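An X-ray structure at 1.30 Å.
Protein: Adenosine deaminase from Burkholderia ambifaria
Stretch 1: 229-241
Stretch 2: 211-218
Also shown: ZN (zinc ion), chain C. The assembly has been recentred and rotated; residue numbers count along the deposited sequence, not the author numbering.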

ATOM      1  N   THR A 229     -13.612   3.794 -14.867  1.00  8.88           N
ATOM      2  CA  THR A 229     -13.814   5.200 -14.534  1.00  8.51           C
ATOM      3  C   THR A 229     -12.527   5.837 -13.986  1.00  8.27           C
ATOM      4  O   THR A 229     -12.156   6.946 -14.390  1.00  9.04           O
ATOM      5  CB  THR A 229     -14.968   5.358 -13.537  1.00  8.29           C
ATOM      6  OG1 THR A 229     -16.171   4.893 -14.159  1.00  9.31           O
ATOM      7  CG2 THR A 229     -15.147   6.818 -13.147  1.00  9.54           C
ATOM      8  N   ALA A 230     -11.826   5.145 -13.090  1.00  8.23           N
ATOM      9  CA  ALA A 230     -10.574   5.686 -12.564  1.00  8.83           C
ATOM     10  C   ALA A 230      -9.564   5.948 -13.673  1.00  9.85           C
ATOM     11  O   ALA A 230      -8.941   7.022 -13.730  1.00  8.52           O
ATOM     12  CB  ALA A 230      -9.984   4.754 -11.525  1.00  8.98           C
ATOM     13  N   VAL A 231      -9.402   4.973 -14.562  1.00  8.49           N
ATOM     14  CA  VAL A 231      -8.399   5.085 -15.608  1.00 10.31           C
ATOM     15  C   VAL A 231      -8.796   6.058 -16.716  1.00  9.85           C
ATOM     16  O   VAL A 231      -7.973   6.858 -17.163  1.00 10.97           O
ATOM     17  CB  VAL A 231      -8.065   3.696 -16.189  1.00  8.79           C
ATOM     18  CG1 VAL A 231      -7.108   3.820 -17.362  1.00 12.07           C
ATOM     19  CG2 VAL A 231      -7.484   2.799 -15.096  1.00 10.79           C
ATOM     20  N   ASP A 232     -10.050   5.996 -17.152  1.00  9.38           N
ATOM     21  CA  ASP A 232     -10.461   6.736 -18.345  1.00  9.04           C
ATOM     22  C   ASP A 232     -11.269   8.009 -18.115  1.00  9.22           C
ATOM     23  O   ASP A 232     -11.433   8.797 -19.043  1.00 12.74           O
ATOM     24  CB  ASP A 232     -11.201   5.811 -19.322  1.00 11.98           C
ATOM     25  CG  ASP A 232     -10.287   4.772 -19.934  1.00 13.69           C
ATOM     26  OD1 ASP A 232      -9.099   5.096 -20.152  1.00 14.73           O
ATOM     27  OD2 ASP A 232     -10.755   3.641 -20.199  1.00 14.11           O
ATOM     28  N   LEU A 233     -11.773   8.215 -16.901  1.00 10.03           N
ATOM     29  CA  LEU A 233     -12.386   9.493 -16.551  1.00  8.95           C
ATOM     30  C   LEU A 233     -11.439  10.298 -15.664  1.00 10.07           C
ATOM     31  O   LEU A 233     -11.102  11.443 -15.976  1.00 10.31           O
ATOM     32  CB  LEU A 233     -13.731   9.307 -15.834  1.00  8.94           C
ATOM     33  CG  LEU A 233     -14.372  10.659 -15.471  1.00 11.06           C
ATOM     34  CD1 LEU A 233     -14.830  11.423 -16.711  1.00 12.00           C
ATOM     35  CD2 LEU A 233     -15.507  10.479 -14.473  1.00 13.04           C
ATOM     36  N   LEU A 234     -11.001   9.706 -14.559  1.00  8.98           N
ATOM     37  CA  LEU A 234     -10.127  10.417 -13.631  1.00  9.36           C
ATOM     38  C   LEU A 234      -8.707  10.540 -14.183  1.00 10.72           C
ATOM     39  O   LEU A 234      -7.944  11.402 -13.743  1.00 11.09           O
ATOM     40  CB  LEU A 234     -10.105   9.740 -12.258  1.00 10.62           C
ATOM     41  CG  LEU A 234     -11.459   9.577 -11.567  1.00  9.83           C
ATOM     42  CD1 LEU A 234     -11.229   9.027 -10.173  1.00 10.39           C
ATOM     43  CD2 LEU A 234     -12.243  10.892 -11.512  1.00 11.03           C
ATOM     44  N   HIS A 235      -8.358   9.668 -15.131  1.00  8.60           N
ATOM     45  CA  HIS A 235      -7.031   9.653 -15.754  1.00  9.30           C
ATOM     46  C   HIS A 235      -5.912   9.349 -14.764  1.00  8.26           C
ATOM     47  O   HIS A 235      -4.852   9.959 -14.819  1.00  8.91           O
ATOM     48  CB  HIS A 235      -6.744  10.964 -16.512  1.00 11.12           C
ATOM     49  CG  HIS A 235      -7.765  11.294 -17.557  1.00 14.12           C
ATOM     50  ND1 HIS A 235      -8.009  10.482 -18.644  1.00 19.13           N
ATOM     51  CD2 HIS A 235      -8.616  12.342 -17.677  1.00 14.38           C
ATOM     52  CE1 HIS A 235      -8.959  11.016 -19.391  1.00 19.74           C
ATOM     53  NE2 HIS A 235      -9.341  12.148 -18.827  1.00 18.99           N
ATOM     54  N   VAL A 236      -6.132   8.386 -13.876  1.00  8.51           N
ATOM     55  CA  VAL A 236      -5.116   8.056 -12.882  1.00  9.07           C
ATOM     56  C   VAL A 236      -3.844   7.520 -13.530  1.00  8.35           C
ATOM     57  O   VAL A 236      -3.868   6.914 -14.612  1.00  9.37           O
ATOM     58  CB  VAL A 236      -5.623   7.051 -11.812  1.00  8.27           C
ATOM     59  CG1 VAL A 236      -6.778   7.652 -11.031  1.00  8.71           C
ATOM     60  CG2 VAL A 236      -6.027   5.720 -12.441  1.00 10.01           C
ATOM     61  N   ASP A 237      -2.732   7.755 -12.852  1.00  9.04           N
ATOM     62  CA  ASP A 237      -1.442   7.263 -13.305  1.00  7.93           C
ATOM     63  C   ASP A 237      -1.210   5.803 -12.971  1.00  9.67           C
ATOM     64  O   ASP A 237      -0.465   5.119 -13.665  1.00 11.57           O
ATOM     65  CB  ASP A 237      -0.327   8.132 -12.730  1.00  9.58           C
ATOM     66  CG  ASP A 237      -0.435   9.554 -13.189  1.00 10.02           C
ATOM     67  OD1 ASP A 237      -0.131   9.806 -14.380  1.00 13.94           O
ATOM     68  OD2 ASP A 237      -0.874  10.427 -12.406  1.00  9.79           O
ATOM     69  N   ARG A 238      -1.825   5.339 -11.892  1.00  8.63           N
ATOM     70  CA  ARG A 238      -1.813   3.919 -11.562  1.00  8.79           C
ATOM     71  C   ARG A 238      -3.084   3.594 -10.793  1.00  8.20           C
ATOM     72  O   ARG A 238      -3.842   4.495 -10.445  1.00  8.00           O
ATOM     73  CB  ARG A 238      -0.542   3.502 -10.798  1.00 11.18           C
ATOM     74  CG  ARG A 238      -0.344   4.223  -9.476  1.00  9.50           C
ATOM     75  CD  ARG A 238       0.941   3.768  -8.755  1.00 11.06           C
ATOM     76  NE  ARG A 238       0.990   4.346  -7.412  1.00  8.90           N
ATOM     77  CZ  ARG A 238       1.971   5.101  -6.917  1.00  8.43           C
ATOM     78  NH1 ARG A 238       3.065   5.371  -7.615  1.00  9.67           N
ATOM     79  NH2 ARG A 238       1.864   5.585  -5.691  1.00  9.21           N
ATOM     80  N   VAL A 239      -3.320   2.305 -10.565  1.00  7.69           N
ATOM     81  CA  VAL A 239      -4.531   1.832  -9.914  1.00  7.45           C
ATOM     82  C   VAL A 239      -4.194   1.054  -8.653  1.00  7.57           C
ATOM     83  O   VAL A 239      -3.264   0.252  -8.647  1.00  7.87           O
ATOM     84  CB  VAL A 239      -5.343   0.919 -10.874  1.00  8.04           C
ATOM     85  CG1 VAL A 239      -6.544   0.318 -10.175  1.00  9.29           C
ATOM     86  CG2 VAL A 239      -5.789   1.689 -12.094  1.00 11.31           C
ATOM     87  N   ASP A 240      -4.952   1.289  -7.587  1.00  7.03           N
ATOM     88  CA  ASP A 240      -4.847   0.503  -6.361  1.00  8.28           C
ATOM     89  C   ASP A 240      -5.918  -0.583  -6.299  1.00  7.04           C
ATOM     90  O   ASP A 240      -7.117  -0.307  -6.397  1.00  7.62           O
ATOM     91  CB  ASP A 240      -4.867   1.411  -5.128  1.00  8.24           C
ATOM     92  CG  ASP A 240      -3.763   2.441  -5.171  1.00  7.84           C
ATOM     93  OD1 ASP A 240      -2.572   2.046  -5.268  1.00  8.62           O
ATOM     94  OD2 ASP A 240      -4.089   3.654  -5.156  1.00  8.54           O
ATOM     95  N   HIS A 241      -5.439  -1.821  -6.164  1.00  7.59           N
ATOM     96  CA  HIS A 241      -6.227  -3.058  -6.179  1.00  9.26           C
ATOM     97  C   HIS A 241      -6.617  -3.431  -7.613  1.00  8.27           C
ATOM     98  O   HIS A 241      -5.855  -4.095  -8.321  1.00 10.59           O
ATOM     99  CB  HIS A 241      -7.445  -3.017  -5.245  1.00  8.86           C
ATOM    100  CG  HIS A 241      -7.108  -2.831  -3.793  1.00  9.32           C
ATOM    101  ND1 HIS A 241      -6.274  -3.684  -3.096  1.00  9.04           N
ATOM    102  CD2 HIS A 241      -7.521  -1.895  -2.903  1.00 11.10           C
ATOM    103  CE1 HIS A 241      -6.195  -3.280  -1.837  1.00  9.46           C
ATOM    104  NE2 HIS A 241      -6.943  -2.198  -1.694  1.00  9.31           N
TER
HETATM  105 ZN    ZN C 401      -5.324   0.525   0.653  0.72 10.58          ZN
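Stretch 2 (211-218) FRTTAHAG

Stretch 2 is an extended strand from Arg212 to Ala217, running parallel to the chain that leaves the helix of stretch 1. His235, with positive phi, ends the helical path, and the segment beyond it takes up register beside the strand: Val236 near Thr213, Val239 near Ala215, and Asp240 paired with His216 at a CA–CA distance of 4.4 Å.

Two aspartates carry all the direct hydrogen bonds between the stretches. Asp237 takes chi1 m, which brings its carboxylate back to the strand: Thr213 N donates to Asp237 OD2 at 2.9 Å, while Asp237 N donates to Thr213 O at 2.8 Å. Thr213, at chi1 p, donates a hydrogen bond from OG1 to a water 2.8 Å away, and that water in turn donates to His235 O and Asp237 OD2.

Asp240 uses its backbone in both directions, N to Ala215 O at 2.9 Å and O from Ala217 N at 3.0 Å. Its side chain, also m, lies on the same face as Thr214 and His216. Thr214 at chi1 t presents OG1 to Asp240 OD2, donating across 2.7 Å. The same OD2 accepts from a water that accepts a hydrogen bond from His216 ND1 at 2.8 Å. Asp240 CB sits over one face of the His216 imidazole, 4.0 Å from its centroid. With ND1 held by water and chi1 m, His216 directs NE2 to the zinc at 2.3 Å. His241 approaches that ring obliquely, CD2 to His216 CD2 at 3.5 Å, and its NE2 lies 2.8 Å from the zinc-bound water.

The packing on Ala215 is apolar and compact. Ala215 CB meets Val236 CG1 at 3.9 Å and Ala230 CB at 4.2 Å; Ala217 CB lies 4.4 Å from Ala230 CB. Ala215 N is buried by the contact and has no partner; Arg238 O is 3.8 Å from Ala215 N.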

ATOM      1  N   PHE A 211      -0.166  17.498 -10.108  1.00  9.80           N
ATOM      2  CA  PHE A 211      -0.009  16.307  -9.279  1.00 10.49           C
ATOM      3  C   PHE A 211      -0.324  15.032 -10.039  1.00  9.97           C
ATOM      4  O   PHE A 211      -1.166  15.022 -10.941  1.00 11.30           O
ATOM      5  CB  PHE A 211      -0.896  16.412  -8.034  1.00 11.03           C
ATOM      6  CG  PHE A 211      -0.458  17.481  -7.075  1.00  9.77           C
ATOM      7  CD1 PHE A 211       0.745  17.364  -6.389  1.00 12.01           C
ATOM      8  CD2 PHE A 211      -1.233  18.616  -6.872  1.00 12.79           C
ATOM      9  CE1 PHE A 211       1.160  18.364  -5.514  1.00 11.91           C
ATOM     10  CE2 PHE A 211      -0.824  19.616  -5.997  1.00 12.35           C
ATOM     11  CZ  PHE A 211       0.374  19.493  -5.324  1.00 11.93           C
ATOM     12  N   ARG A 212       0.355  13.952  -9.661  1.00  9.12           N
ATOM     13  CA  ARG A 212      -0.036  12.622 -10.120  1.00  8.54           C
ATOM     14  C   ARG A 212      -1.240  12.150  -9.320  1.00  8.64           C
ATOM     15  O   ARG A 212      -1.563  12.726  -8.268  1.00  9.30           O
ATOM     16  CB  ARG A 212       1.116  11.634  -9.979  1.00 11.03           C
ATOM     17  CG  ARG A 212       2.239  11.869 -10.982  1.00 15.71           C
ATOM     18  CD  ARG A 212       3.348  10.927 -10.657  1.00 20.39           C
ATOM     19  NE  ARG A 212       4.377  10.734 -11.670  1.00 22.28           N
ATOM     20  CZ  ARG A 212       5.633  11.143 -11.532  1.00 26.07           C
ATOM     21  NH1 ARG A 212       6.002  11.801 -10.442  1.00 22.79           N
ATOM     22  NH2 ARG A 212       6.518  10.906 -12.490  1.00 29.41           N
ATOM     23  N   THR A 213      -1.937  11.137  -9.825  1.00  7.47           N
ATOM     24  CA  THR A 213      -3.092  10.612  -9.125  1.00  9.62           C
ATOM     25  C   THR A 213      -3.147   9.091  -9.195  1.00  7.42           C
ATOM     26  O   THR A 213      -2.691   8.466 -10.157  1.00  8.58           O
ATOM     27  CB  THR A 213      -4.445  11.204  -9.645  1.00  8.34           C
ATOM     28  OG1 THR A 213      -4.781  10.643 -10.910  1.00 10.74           O
ATOM     29  CG2 THR A 213      -4.437  12.730  -9.746  1.00  9.19           C
ATOM     30  N   THR A 214      -3.736   8.519  -8.162  1.00  6.81           N
ATOM     31  CA  THR A 214      -4.012   7.091  -8.096  1.00  6.73           C
ATOM     32  C   THR A 214      -5.392   6.924  -7.461  1.00  7.13           C
ATOM     33  O   THR A 214      -5.978   7.899  -6.984  1.00  7.87           O
ATOM     34  CB  THR A 214      -2.916   6.317  -7.318  1.00  7.69           C
ATOM     35  OG1 THR A 214      -3.157   4.905  -7.416  1.00  8.22           O
ATOM     36  CG2 THR A 214      -2.862   6.743  -5.858  1.00  8.88           C
ATOM     37  N   ALA A 215      -5.931   5.712  -7.472  1.00  6.66           N
ATOM     38  CA  ALA A 215      -7.253   5.471  -6.888  1.00  7.38           C
ATOM     39  C   ALA A 215      -7.457   4.018  -6.515  1.00  7.73           C
ATOM     40  O   ALA A 215      -7.129   3.131  -7.304  1.00  7.10           O
ATOM     41  CB  ALA A 215      -8.359   5.901  -7.864  1.00  7.91           C
ATOM     42  N   HIS A 216      -8.025   3.781  -5.331  1.00  7.36           N
ATOM     43  CA  HIS A 216      -8.564   2.463  -4.979  1.00  7.58           C
ATOM     44  C   HIS A 216      -9.796   2.224  -5.867  1.00  9.31           C
ATOM     45  O   HIS A 216     -10.717   3.059  -5.920  1.00  8.63           O
ATOM     46  CB  HIS A 216      -8.990   2.401  -3.500  1.00  9.14           C
ATOM     47  CG  HIS A 216      -7.860   2.257  -2.520  1.00  8.93           C
ATOM     48  ND1 HIS A 216      -6.777   3.114  -2.484  1.00  7.89           N
ATOM     49  CD2 HIS A 216      -7.664   1.367  -1.515  1.00  8.97           C
ATOM     50  CE1 HIS A 216      -5.963   2.749  -1.504  1.00  9.44           C
ATOM     51  NE2 HIS A 216      -6.474   1.690  -0.898  1.00  8.71           N
ATOM     52  N   ALA A 217      -9.821   1.090  -6.558  1.00  8.41           N
ATOM     53  CA  ALA A 217     -10.953   0.756  -7.429  1.00  7.70           C
ATOM     54  C   ALA A 217     -11.055  -0.751  -7.596  1.00  8.54           C
ATOM     55  O   ALA A 217     -10.037  -1.441  -7.726  1.00  9.53           O
ATOM     56  CB  ALA A 217     -10.796   1.427  -8.791  1.00  8.84           C
ATOM     57  N   GLY A 218     -12.279  -1.271  -7.585  1.00  8.60           N
ATOM     58  CA  GLY A 218     -12.489  -2.696  -7.774  1.00  9.66           C
ATOM     59  C   GLY A 218     -12.169  -3.551  -6.556  1.00  8.72           C
ATOM     60  O   GLY A 218     -11.890  -4.756  -6.683  1.00 10.22           O
TER
HETATM   61  O   HOH W   1      -3.326  11.568 -13.128  1.00 12.38           O
HETATM   62  O   HOH W   2      -5.698   5.390  -3.802  1.00  7.90           O
HETATM   63  O   HOH W   3      -6.699  -0.883   0.716  1.00 13.73           O